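Long-range contacts in sulfide-quinone reductase (Aquifex aeolicus, PDB 3HYW), which oxidises hydrogen sulfide at the membrane with FAD and a quinone, building up polysulfide in its active site: residues A16-N20 against A321-A325; L24-L28 against D331-N335; P143-G149 against K179-I185; E188-G192 against W217-V221. All coordinates share one frame; numbering follows the deposited sequence.

Interaction 1: residues A16-N20 against A321-A325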
loop_
_atom_site.group_PDB
_atom_site.type_symbol
_atom_site.label_atom_id
_atom_site.label_comp_id
_atom_site.label_asym_id
_atom_site.label_seq_id
_atom_site.Cartn_x
_atom_site.Cartn_y
_atom_site.Cartn_z
ATOM N N ALA A 16 27.607 29.227 -7.161
ATOM C CA ALA A 16 27.505 28.548 -8.457
ATOM C C ALA A 16 27.425 29.534 -9.617
ATOM O O ALA A 16 28.093 29.353 -10.632
ATOM C CB ALA A 16 26.309 27.586 -8.481
ATOM N N THR A 17 26.618 30.581 -9.465
ATOM C CA THR A 17 26.491 31.599 -10.508
ATOM C C THR A 17 27.796 32.385 -10.697
ATOM O O THR A 17 28.254 32.545 -11.820
ATOM C CB THR A 17 25.290 32.555 -10.255
ATOM O OG1 THR A 17 24.145 31.788 -9.853
ATOM C CG2 THR A 17 24.942 33.320 -11.537
ATOM N N ALA A 18 28.388 32.863 -9.603
ATOM C CA ALA A 18 29.671 33.574 -9.659
ATOM C C ALA A 18 30.790 32.749 -10.306
ATOM O O ALA A 18 31.515 33.266 -11.157
ATOM C CB ALA A 18 30.090 34.051 -8.277
ATOM N N TYR A 19 30.932 31.484 -9.900
ATOM C CA TYR A 19 31.955 30.610 -10.481
ATOM C C TYR A 19 31.662 30.306 -11.951
ATOM O O TYR A 19 32.583 30.290 -12.772
ATOM C CB TYR A 19 32.092 29.300 -9.695
ATOM C CG TYR A 19 32.773 29.390 -8.330
ATOM C CD1 TYR A 19 32.956 30.615 -7.676
ATOM C CD2 TYR A 19 33.177 28.233 -7.667
ATOM C CE1 TYR A 19 33.558 30.677 -6.418
ATOM C CE2 TYR A 19 33.767 28.287 -6.414
ATOM C CZ TYR A 19 33.958 29.503 -5.797
ATOM O OH TYR A 19 34.544 29.543 -4.552
ATOM N N ASN A 20 30.391 30.080 -12.286
ATOM C CA ASN A 20 30.010 29.800 -13.677
ATOM C C ASN A 20 30.357 30.990 -14.572
ATOM O O ASN A 20 30.936 30.818 -15.640
ATOM C CB ASN A 20 28.519 29.478 -13.817
ATOM C CG ASN A 20 28.167 28.054 -13.414
ATOM O OD1 ASN A 20 28.900 27.104 -13.687
ATOM N ND2 ASN A 20 27.016 27.903 -12.776
ATOM N N ALA A 321 21.728 28.286 -11.906
ATOM C CA ALA A 321 23.007 28.993 -11.957
ATOM C C ALA A 321 23.694 28.899 -13.314
ATOM O O ALA A 321 24.204 29.909 -13.808
ATOM C CB ALA A 321 23.937 28.488 -10.854
ATOM N N MET A 322 23.714 27.704 -13.909
ATOM C CA MET A 322 24.297 27.510 -15.250
ATOM C C MET A 322 23.543 28.323 -16.295
ATOM O O MET A 322 24.154 29.000 -17.128
ATOM C CB MET A 322 24.270 26.041 -15.685
ATOM C CG MET A 322 25.114 25.087 -14.883
ATOM S SD MET A 322 24.867 23.403 -15.503
ATOM C CE MET A 322 24.972 22.479 -13.964
ATOM N N ALA A 323 22.215 28.235 -16.256
ATOM C CA ALA A 323 21.357 28.969 -17.189
ATOM C C ALA A 323 21.545 30.479 -17.059
ATOM O O ALA A 323 21.696 31.175 -18.064
ATOM C CB ALA A 323 19.895 28.588 -16.989
ATOM N N VAL A 324 21.558 30.979 -15.823
ATOM C CA VAL A 324 21.681 32.420 -15.574
ATOM C C VAL A 324 23.036 32.966 -16.035
ATOM O O VAL A 324 23.104 34.035 -16.651
ATOM C CB VAL A 324 21.420 32.763 -14.090
ATOM C CG1 VAL A 324 21.970 34.155 -13.732
ATOM C CG2 VAL A 324 19.921 32.674 -13.791
ATOM N N ALA A 325 24.104 32.233 -15.728
ATOM C CA ALA A 325 25.449 32.586 -16.183
ATOM C C ALA A 325 25.556 32.656 -17.709
ATOM O O ALA A 325 26.119 33.609 -18.240
ATOM C CB ALA A 325 26.484 31.630 -15.601
#

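Interaction 2: residues L24-L28 against D331-N335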
loop_
_atom_site.group_PDB
_atom_site.type_symbol
_atom_site.label_atom_id
_atom_site.label_comp_id
_atom_site.label_asym_id
_atom_site.label_seq_id
_atom_site.Cartn_x
_atom_site.Cartn_y
_atom_site.Cartn_z
ATOM N N LEU A 24 33.305 31.183 -17.540
ATOM C CA LEU A 24 32.825 31.578 -18.862
ATOM C C LEU A 24 33.525 32.839 -19.384
ATOM O O LEU A 24 33.817 32.953 -20.580
ATOM C CB LEU A 24 31.314 31.817 -18.808
ATOM C CG LEU A 24 30.302 30.773 -19.314
ATOM C CD1 LEU A 24 30.751 29.342 -19.168
ATOM C CD2 LEU A 24 28.944 30.978 -18.653
ATOM N N MET A 25 33.794 33.772 -18.475
ATOM C CA MET A 25 34.306 35.089 -18.832
ATOM C C MET A 25 35.367 35.527 -17.820
ATOM O O MET A 25 35.044 36.158 -16.814
ATOM C CB MET A 25 33.145 36.088 -18.890
ATOM C CG MET A 25 33.379 37.303 -19.763
ATOM S SD MET A 25 31.861 38.254 -19.978
ATOM C CE MET A 25 31.080 37.356 -21.311
ATOM N N PRO A 26 36.643 35.172 -18.076
ATOM C CA PRO A 26 37.770 35.541 -17.213
ATOM C C PRO A 26 37.926 37.039 -16.935
ATOM O O PRO A 26 38.404 37.404 -15.862
ATOM C CB PRO A 26 38.984 35.019 -17.989
ATOM C CG PRO A 26 38.441 33.860 -18.759
ATOM C CD PRO A 26 37.091 34.344 -19.211
ATOM N N ASP A 27 37.536 37.895 -17.877
ATOM C CA ASP A 27 37.731 39.336 -17.694
ATOM C C ASP A 27 36.549 40.051 -17.017
ATOM O O ASP A 27 36.672 41.202 -16.602
ATOM C CB ASP A 27 38.161 40.022 -19.005
ATOM C CG ASP A 27 37.014 40.214 -19.987
ATOM O OD1 ASP A 27 36.082 39.374 -20.017
ATOM O OD2 ASP A 27 37.059 41.220 -20.739
ATOM N N LEU A 28 35.428 39.347 -16.880
ATOM C CA LEU A 28 34.227 39.866 -16.219
ATOM C C LEU A 28 34.535 40.300 -14.786
ATOM O O LEU A 28 35.146 39.547 -14.037
ATOM C CB LEU A 28 33.162 38.767 -16.171
ATOM C CG LEU A 28 31.687 39.016 -16.515
ATOM C CD1 LEU A 28 30.810 37.958 -15.868
ATOM C CD2 LEU A 28 31.191 40.404 -16.173
ATOM N N ASP A 331 24.046 37.886 -23.224
ATOM C CA ASP A 331 23.583 39.265 -23.351
ATOM C C ASP A 331 24.762 40.199 -23.621
ATOM O O ASP A 331 24.707 41.019 -24.545
ATOM C CB ASP A 331 22.804 39.725 -22.121
ATOM C CG ASP A 331 22.142 41.070 -22.337
ATOM O OD1 ASP A 331 21.123 41.123 -23.059
ATOM O OD2 ASP A 331 22.652 42.080 -21.805
ATOM N N ILE A 332 25.828 40.051 -22.826
ATOM C CA ILE A 332 27.063 40.830 -22.990
ATOM C C ILE A 332 27.628 40.706 -24.410
ATOM O O ILE A 332 28.054 41.698 -25.011
ATOM C CB ILE A 332 28.151 40.401 -21.956
ATOM C CG1 ILE A 332 27.713 40.758 -20.534
ATOM C CG2 ILE A 332 29.532 41.036 -22.293
ATOM C CD1 ILE A 332 28.602 40.201 -19.435
ATOM N N ARG A 333 27.615 39.484 -24.938
ATOM C CA ARG A 333 28.225 39.183 -26.231
ATOM C C ARG A 333 27.277 39.357 -27.423
ATOM O O ARG A 333 27.636 39.019 -28.548
ATOM C CB ARG A 333 28.808 37.765 -26.212
ATOM C CG ARG A 333 30.047 37.621 -25.338
ATOM C CD ARG A 333 30.483 36.183 -25.223
ATOM N NE ARG A 333 31.719 36.058 -24.454
ATOM C CZ ARG A 333 32.146 34.932 -23.888
ATOM N NH1 ARG A 333 31.439 33.810 -23.995
ATOM N NH2 ARG A 333 33.282 34.931 -23.206
ATOM N N ASN A 334 26.084 39.898 -27.172
ATOM C CA ASN A 334 25.025 40.027 -28.187
ATOM C C ASN A 334 24.710 38.697 -28.876
ATOM O O ASN A 334 24.566 38.622 -30.101
ATOM C CB ASN A 334 25.332 41.147 -29.204
ATOM C CG ASN A 334 24.099 41.577 -30.005
ATOM O OD1 ASN A 334 22.955 41.399 -29.570
ATOM N ND2 ASN A 334 24.335 42.161 -31.181
ATOM N N ASN A 335 24.623 37.647 -28.063
ATOM C CA ASN A 335 24.167 36.339 -28.500
ATOM C C ASN A 335 22.711 36.176 -28.050
ATOM O O ASN A 335 22.440 36.176 -26.856
ATOM C CB ASN A 335 25.058 35.254 -27.884
ATOM C CG ASN A 335 24.781 33.864 -28.438
ATOM O OD1 ASN A 335 23.664 33.546 -28.853
ATOM N ND2 ASN A 335 25.806 33.018 -28.427
HETATM O O HOH W 1 32.186 31.545 -22.636
#

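Interaction 3: residues P143-G149 against K179-I185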
loop_
_atom_site.group_PDB
_atom_site.type_symbol
_atom_site.label_atom_id
_atom_site.label_comp_id
_atom_site.label_asym_id
_atom_site.label_seq_id
_atom_site.Cartn_x
_atom_site.Cartn_y
_atom_site.Cartn_z
ATOM N N PRO A 143 14.495 11.152 28.367
ATOM C CA PRO A 143 13.706 10.743 27.198
ATOM C C PRO A 143 12.206 11.005 27.356
ATOM O O PRO A 143 11.650 10.836 28.442
ATOM C CB PRO A 143 13.989 9.240 27.090
ATOM C CG PRO A 143 14.396 8.830 28.466
ATOM C CD PRO A 143 15.151 9.999 29.012
ATOM N N GLY A 144 11.576 11.435 26.268
ATOM C CA GLY A 144 10.149 11.716 26.236
ATOM C C GLY A 144 9.698 11.817 24.791
ATOM O O GLY A 144 10.493 11.564 23.884
ATOM N N PRO A 145 8.421 12.191 24.570
ATOM C CA PRO A 145 7.831 12.234 23.236
ATOM C C PRO A 145 8.521 13.222 22.308
ATOM O O PRO A 145 8.779 14.368 22.683
ATOM C CB PRO A 145 6.383 12.682 23.496
ATOM C CG PRO A 145 6.140 12.423 24.919
ATOM C CD PRO A 145 7.453 12.589 25.607
ATOM N N VAL A 146 8.820 12.754 21.103
ATOM C CA VAL A 146 9.357 13.602 20.047
ATOM C C VAL A 146 8.308 13.794 18.963
ATOM O O VAL A 146 7.604 12.851 18.583
ATOM C CB VAL A 146 10.655 13.007 19.458
ATOM C CG1 VAL A 146 11.055 13.706 18.158
ATOM C CG2 VAL A 146 11.770 13.121 20.466
ATOM N N VAL A 147 8.180 15.031 18.497
ATOM C CA VAL A 147 7.419 15.309 17.287
ATOM C C VAL A 147 8.200 16.214 16.346
ATOM O O VAL A 147 8.795 17.215 16.749
ATOM C CB VAL A 147 5.952 15.789 17.572
ATOM C CG1 VAL A 147 5.902 16.730 18.731
ATOM C CG2 VAL A 147 5.304 16.401 16.340
ATOM N N ILE A 148 8.215 15.812 15.085
ATOM C CA ILE A 148 8.999 16.471 14.058
ATOM C C ILE A 148 8.053 16.694 12.887
ATOM O O ILE A 148 7.115 15.935 12.704
ATOM C CB ILE A 148 10.223 15.587 13.654
ATOM C CG1 ILE A 148 11.204 15.474 14.832
ATOM C CG2 ILE A 148 10.950 16.148 12.422
ATOM C CD1 ILE A 148 12.087 14.236 14.808
ATOM N N GLY A 149 8.277 17.742 12.105
ATOM C CA GLY A 149 7.506 17.888 10.887
ATOM C C GLY A 149 7.568 19.236 10.220
ATOM O O GLY A 149 8.576 19.943 10.285
ATOM N N LYS A 179 12.184 4.226 24.786
ATOM C CA LYS A 179 11.735 5.247 25.734
ATOM C C LYS A 179 11.240 6.510 25.031
ATOM O O LYS A 179 10.713 7.413 25.684
ATOM C CB LYS A 179 12.861 5.621 26.704
ATOM C CG LYS A 179 13.395 4.473 27.544
ATOM C CD LYS A 179 13.994 4.986 28.853
ATOM C CE LYS A 179 14.668 3.870 29.648
ATOM N NZ LYS A 179 15.906 3.354 28.967
ATOM N N VAL A 180 11.412 6.577 23.709
ATOM C CA VAL A 180 11.110 7.800 22.953
ATOM C C VAL A 180 10.032 7.595 21.876
ATOM O O VAL A 180 10.328 7.107 20.772
ATOM C CB VAL A 180 12.388 8.424 22.317
ATOM C CG1 VAL A 180 12.054 9.729 21.610
ATOM C CG2 VAL A 180 13.461 8.668 23.374
ATOM N N PRO A 181 8.769 7.947 22.199
ATOM C CA PRO A 181 7.736 7.983 21.173
ATOM C C PRO A 181 8.089 9.011 20.106
ATOM O O PRO A 181 8.567 10.104 20.427
ATOM C CB PRO A 181 6.482 8.413 21.952
ATOM C CG PRO A 181 6.761 8.020 23.364
ATOM C CD PRO A 181 8.226 8.287 23.527
ATOM N N MET A 182 7.889 8.645 18.843
ATOM C CA MET A 182 8.169 9.550 17.742
ATOM C C MET A 182 6.957 9.706 16.848
ATOM O O MET A 182 6.338 8.716 16.436
ATOM C CB MET A 182 9.373 9.072 16.929
ATOM C CG MET A 182 10.690 9.190 17.668
ATOM S SD MET A 182 12.137 8.801 16.663
ATOM C CE MET A 182 12.104 10.189 15.528
ATOM N N THR A 183 6.629 10.962 16.556
ATOM C CA THR A 183 5.500 11.299 15.708
ATOM C C THR A 183 5.915 12.345 14.685
ATOM O O THR A 183 6.554 13.346 15.017
ATOM C CB THR A 183 4.283 11.795 16.540
ATOM O OG1 THR A 183 3.882 10.763 17.447
ATOM C CG2 THR A 183 3.100 12.154 15.634
ATOM N N PHE A 184 5.547 12.094 13.436
ATOM C CA PHE A 184 5.831 13.001 12.341
ATOM C C PHE A 184 4.531 13.687 11.946
ATOM O O PHE A 184 3.539 13.015 11.679
ATOM C CB PHE A 184 6.414 12.210 11.166
ATOM C CG PHE A 184 7.028 13.065 10.100
ATOM C CD1 PHE A 184 8.364 13.445 10.184
ATOM C CD2 PHE A 184 6.285 13.465 8.996
ATOM C CE1 PHE A 184 8.945 14.244 9.195
ATOM C CE2 PHE A 184 6.860 14.256 8.003
ATOM C CZ PHE A 184 8.194 14.642 8.103
ATOM N N ILE A 185 4.527 15.020 11.939
ATOM C CA ILE A 185 3.315 15.786 11.599
ATOM C C ILE A 185 3.604 16.737 10.441
ATOM O O ILE A 185 4.489 17.585 10.525
ATOM C CB ILE A 185 2.752 16.588 12.804
ATOM C CG1 ILE A 185 2.523 15.675 14.012
ATOM C CG2 ILE A 185 1.449 17.304 12.410
ATOM C CD1 ILE A 185 1.870 16.365 15.203
HETATM O O HOH W 2 5.641 11.374 19.753
#

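Interaction 4: residues E188-G192 against W217-V221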
loop_
_atom_site.group_PDB
_atom_site.type_symbol
_atom_site.label_atom_id
_atom_site.label_comp_id
_atom_site.label_asym_id
_atom_site.label_seq_id
_atom_site.Cartn_x
_atom_site.Cartn_y
_atom_site.Cartn_z
ATOM N N GLU A 188 1.931 18.226 4.270
ATOM C CA GLU A 188 1.765 17.368 3.093
ATOM C C GLU A 188 0.466 16.588 3.202
ATOM O O GLU A 188 0.101 16.155 4.305
ATOM C CB GLU A 188 2.900 16.353 2.992
ATOM C CG GLU A 188 4.261 16.905 2.633
ATOM C CD GLU A 188 5.332 15.916 3.017
ATOM O OE1 GLU A 188 5.584 15.763 4.232
ATOM O OE2 GLU A 188 5.886 15.254 2.125
ATOM N N PRO A 189 -0.232 16.392 2.065
ATOM C CA PRO A 189 -1.474 15.624 2.065
ATOM C C PRO A 189 -1.221 14.156 2.399
ATOM O O PRO A 189 -2.119 13.467 2.862
ATOM C CB PRO A 189 -1.977 15.760 0.623
ATOM C CG PRO A 189 -0.750 16.064 -0.183
ATOM C CD PRO A 189 0.110 16.891 0.719
ATOM N N TYR A 190 0.004 13.695 2.154
ATOM C CA TYR A 190 0.419 12.337 2.511
ATOM C C TYR A 190 1.932 12.308 2.659
ATOM O O TYR A 190 2.617 13.221 2.202
ATOM C CB TYR A 190 -0.041 11.319 1.457
ATOM C CG TYR A 190 0.328 11.690 0.042
ATOM C CD1 TYR A 190 1.604 11.435 -0.455
ATOM C CD2 TYR A 190 -0.597 12.301 -0.802
ATOM C CE1 TYR A 190 1.952 11.780 -1.754
ATOM C CE2 TYR A 190 -0.255 12.652 -2.113
ATOM C CZ TYR A 190 1.021 12.389 -2.573
ATOM O OH TYR A 190 1.380 12.716 -3.859
ATOM N N LEU A 191 2.452 11.263 3.290
ATOM C CA LEU A 191 3.896 11.117 3.471
ATOM C C LEU A 191 4.593 11.015 2.118
ATOM O O LEU A 191 4.076 10.387 1.205
ATOM C CB LEU A 191 4.186 9.860 4.282
ATOM C CG LEU A 191 4.426 9.909 5.794
ATOM C CD1 LEU A 191 3.653 11.005 6.518
ATOM C CD2 LEU A 191 4.138 8.542 6.377
ATOM N N GLY A 192 5.768 11.623 1.992
ATOM C CA GLY A 192 6.532 11.511 0.760
ATOM C C GLY A 192 5.925 12.259 -0.416
ATOM O O GLY A 192 6.202 11.926 -1.575
ATOM N N TRP A 217 2.626 8.950 12.571
ATOM C CA TRP A 217 2.512 10.124 11.711
ATOM C C TRP A 217 1.096 10.617 11.520
ATOM O O TRP A 217 0.132 9.855 11.623
ATOM C CB TRP A 217 3.175 9.880 10.352
ATOM C CG TRP A 217 2.677 8.683 9.631
ATOM C CD1 TRP A 217 3.186 7.414 9.698
ATOM C CD2 TRP A 217 1.581 8.629 8.711
ATOM N NE1 TRP A 217 2.471 6.574 8.879
ATOM C CE2 TRP A 217 1.481 7.293 8.260
ATOM C CE3 TRP A 217 0.676 9.578 8.221
ATOM C CZ2 TRP A 217 0.512 6.881 7.346
ATOM C CZ3 TRP A 217 -0.290 9.171 7.311
ATOM C CH2 TRP A 217 -0.365 7.831 6.885
ATOM N N ILE A 218 1.006 11.915 11.249
ATOM C CA ILE A 218 -0.240 12.603 10.979
ATOM C C ILE A 218 0.050 13.524 9.797
ATOM O O ILE A 218 0.925 14.385 9.873
ATOM C CB ILE A 218 -0.707 13.442 12.197
ATOM C CG1 ILE A 218 -0.698 12.600 13.483
ATOM C CG2 ILE A 218 -2.082 14.051 11.931
ATOM C CD1 ILE A 218 -0.718 13.403 14.779
ATOM N N ALA A 219 -0.662 13.313 8.699
ATOM C CA ALA A 219 -0.484 14.124 7.503
ATOM C C ALA A 219 -1.737 14.949 7.258
ATOM O O ALA A 219 -2.779 14.706 7.868
ATOM C CB ALA A 219 -0.169 13.235 6.295
ATOM N N ASN A 220 -1.623 15.932 6.370
ATOM C CA ASN A 220 -2.766 16.730 5.925
ATOM C C ASN A 220 -3.388 17.573 7.043
ATOM O O ASN A 220 -4.605 17.774 7.081
ATOM C CB ASN A 220 -3.822 15.828 5.258
ATOM C CG ASN A 220 -4.534 16.511 4.113
ATOM O OD1 ASN A 220 -4.015 17.452 3.509
ATOM N ND2 ASN A 220 -5.731 16.035 3.797
ATOM N N VAL A 221 -2.539 18.071 7.942
ATOM C CA VAL A 221 -2.999 18.905 9.050
ATOM C C VAL A 221 -2.147 20.164 9.135
ATOM O O VAL A 221 -1.047 20.223 8.589
ATOM C CB VAL A 221 -2.987 18.159 10.418
ATOM C CG1 VAL A 221 -3.986 17.000 10.426
ATOM C CG2 VAL A 221 -1.584 17.670 10.766
#

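Interaction 1: residues A16-N20 against A321-A325
Ala16 and Ala321 meet methyl to methyl, their CB atoms 3.5 Å apart, a little tighter than ordinary van der Waals contact. The methyl of Ala321 also touches Thr17, whose OG1 is 3.5 Å from Ala321 CB, and the amide end of Asn20, so this one small side chain is bordered by three residues of 16-20. Further along, CB of Asn20 lies 3.5 Å from CB of Ala325. The carboxamide of Asn20 then runs back along helix 321-325, its ND2 resting 3.5 Å from the carbonyl carbon of Ala321 and near CG of Met322; no hydrogen bond spans the two segments.

Thr17 divides its branches between two tasks. With chi1 at -44°, OG1 sits beside the backbone N and bonds back to the carbonyl O of Gly13 one turn earlier, while CG2, on the side opposite that N, extends to CG1 of Val324 at 3.8 Å. Both Thr17 and Val324 also pack on Val102 of strand 100-103, which lies beneath the pair of helices. Alanines at 16, 321 and 325 keep the local axes 8.4 Å apart at their closest, crossing at -45°.

Gly13 and Gly314, near the beginnings of the two helices, both bind FAD. The helix of 16-20 follows the glycine-rich turn after strand 4-8, and the helix of 321-325 packs beside it, an arrangement characteristic of the Rossmann-type FAD-binding domain of the pyridine nucleotide-disulfide oxidoreductase family.

Interaction 2: residues L24-L28 against D331-N335
The methyl end of Met25 lies over one face of the Arg333 guanidinium, CE being 3.5 Å from NE and set off toward the rim of the flat group. An extended first torsion carries Met25 across the gap, CG opposite the backbone N (chi1 -156°), and a bend at chi3 (-83°) then turns CE onto the arginine. Met25 SD meets Ile332 tip to tip, 3.8 Å from CD1, and Leu28 CD2 crosses the same CD1 at a slant, 4.2 Å away.

The outer part is polar. Leu24 O, in the last helical residue before Met25, accepts a weak hydrogen bond from Arg333 NH2 (3.3 Å, N-H...O angle 142°). A water reinforces it: it donates to Leu24 O at 3.0 Å and accepts from Arg333 NH1 at 2.7 Å, lying in the guanidinium plane at its edge. An alanine in place of Met25 removes CE from over the arginine and SD from Ile332 CD1, which would probably leave the guanidinium freer to swing and open a gap at Ile332.

Each segment spans a helix end: a type I turn runs from Met25 to Leu28, and a Schellman motif with Asn334 at C-prime closes the other helix. The guanidinium lies near the carbonyl of Leu24 at a helix C terminus, so its positive charge probably finds favourable electrostatics there, though the weak bond and water link suggest a probably pliant hold.

Interaction 3: residues P143-G149 against K179-I185
Val146 O is gripped twice: the backbone N of Thr183 donates to it at 2.9 Å, tilted 24° from the carbonyl plane, and a water donates at 2.7 Å. The CA-H of Met182 adds a weaker contact. The same water is 3.0 Å from Thr183 OG1, with which it is also hydrogen-bonded, so the threonine hydroxyl helps to place it.

Three more bonds complete the parallel ladder. Val146 N points almost straight at Pro181 O (2.7 Å, N-H...O angle 173°), Ile148 N donates to Thr183 O at 3.0 Å, and Ile185 N to Ile148 O at 2.8 Å. CA-H groups of Val147 and Phe184 approach Thr183 O and Ile148 O, and that of Gly149 approaches Ile185 O.

On one face of the sheet Val146, Met182, Ile148 and Phe184 gather. Val146 CG2 touches CG1 of Val180, just before the strand, at 3.6 Å, and Ile148 and Met182 run side by side, Ile148 packing on helix 158-173. On the other face Val147, with CG2 opposite its backbone N, sets that methyl 3.6 Å from Ile185 CD1. A CB on Gly149 would point to this same face and collide with Ile185 O, so glycine lets the strands lie this close here.

Strand 247-255 binds the far edge of 143-149, while strand 216-218 flanks 182-185. With helix 158-173 joining the two paired strands and covering the sheet, this is a beta-alpha-beta crossover, as in the Rossmann-type domains of the pyridine nucleotide-disulfide oxidoreductase family.

Interaction 4: residues E188-G192 against W217-V221
One backbone hydrogen bond joins the two segments: Asn220 N donates to Glu188 O at 2.7 Å, with a bent N-H...O angle of 137° and the donor tilted 22° out of the carbonyl plane.

The CH-pi contact is close and centred. CD2 of Leu191 stands 3.4 Å from the centroid of the five-membered ring of Trp217, almost exactly on its normal. CD1 covers the neighbouring part of the same indole, 3.7 Å from CE3. Trp217 carries CG between its backbone N and carbonyl carbon (chi1 55°), which brings a ring face against the leucine. A serine in place of Leu191 takes both methyls off the indole face, which would probably leave a gap there and Trp217 freer to turn.

Van der Waals contact fills the middle: Ala219 CB lies 3.5 Å from Glu188 O and 3.9 Å from Tyr190 CA, with Leu191 CD1 farther off at 4.4 Å. Asn220 OD1 rests 3.4 Å from Pro189 CA, beside the proline ring.

Around this contact, Leu191 packs also on Val206 and Phe210 of helix 202-212, and the carboxylate of Glu188 is hydrogen-bonded by the hydroxyl of Tyr161 and by Phe194 N. Trp217 lies against Phe184 of strand 182-185, so the loop that leaves this strand folds back over the end of the neighbouring strand 216-218, outermost within this chain, with helix 202-212 on its flank.

How the interactions relate
From the N terminus, helix 12-24 supplies one half of interaction 1 and the loop after it one half of interaction 2. Their partners, on and just after helix 314-332, come some 300 residues later in the same order, so the two long loops cross; the contacts touch through Leu24 and Ala325 and tie both helices together beside the FAD-binding sheet. Interactions 3 and 4 close short loops in series, nested inside both long ones and on the opposite side of the chain's centre. Those two touch where strands 182-185 and 216-218 run side by side, uniting the sheet that holds them and strand 146-150 with its connecting loops. Interactions 1 and 3 have centres about 41 Å apart.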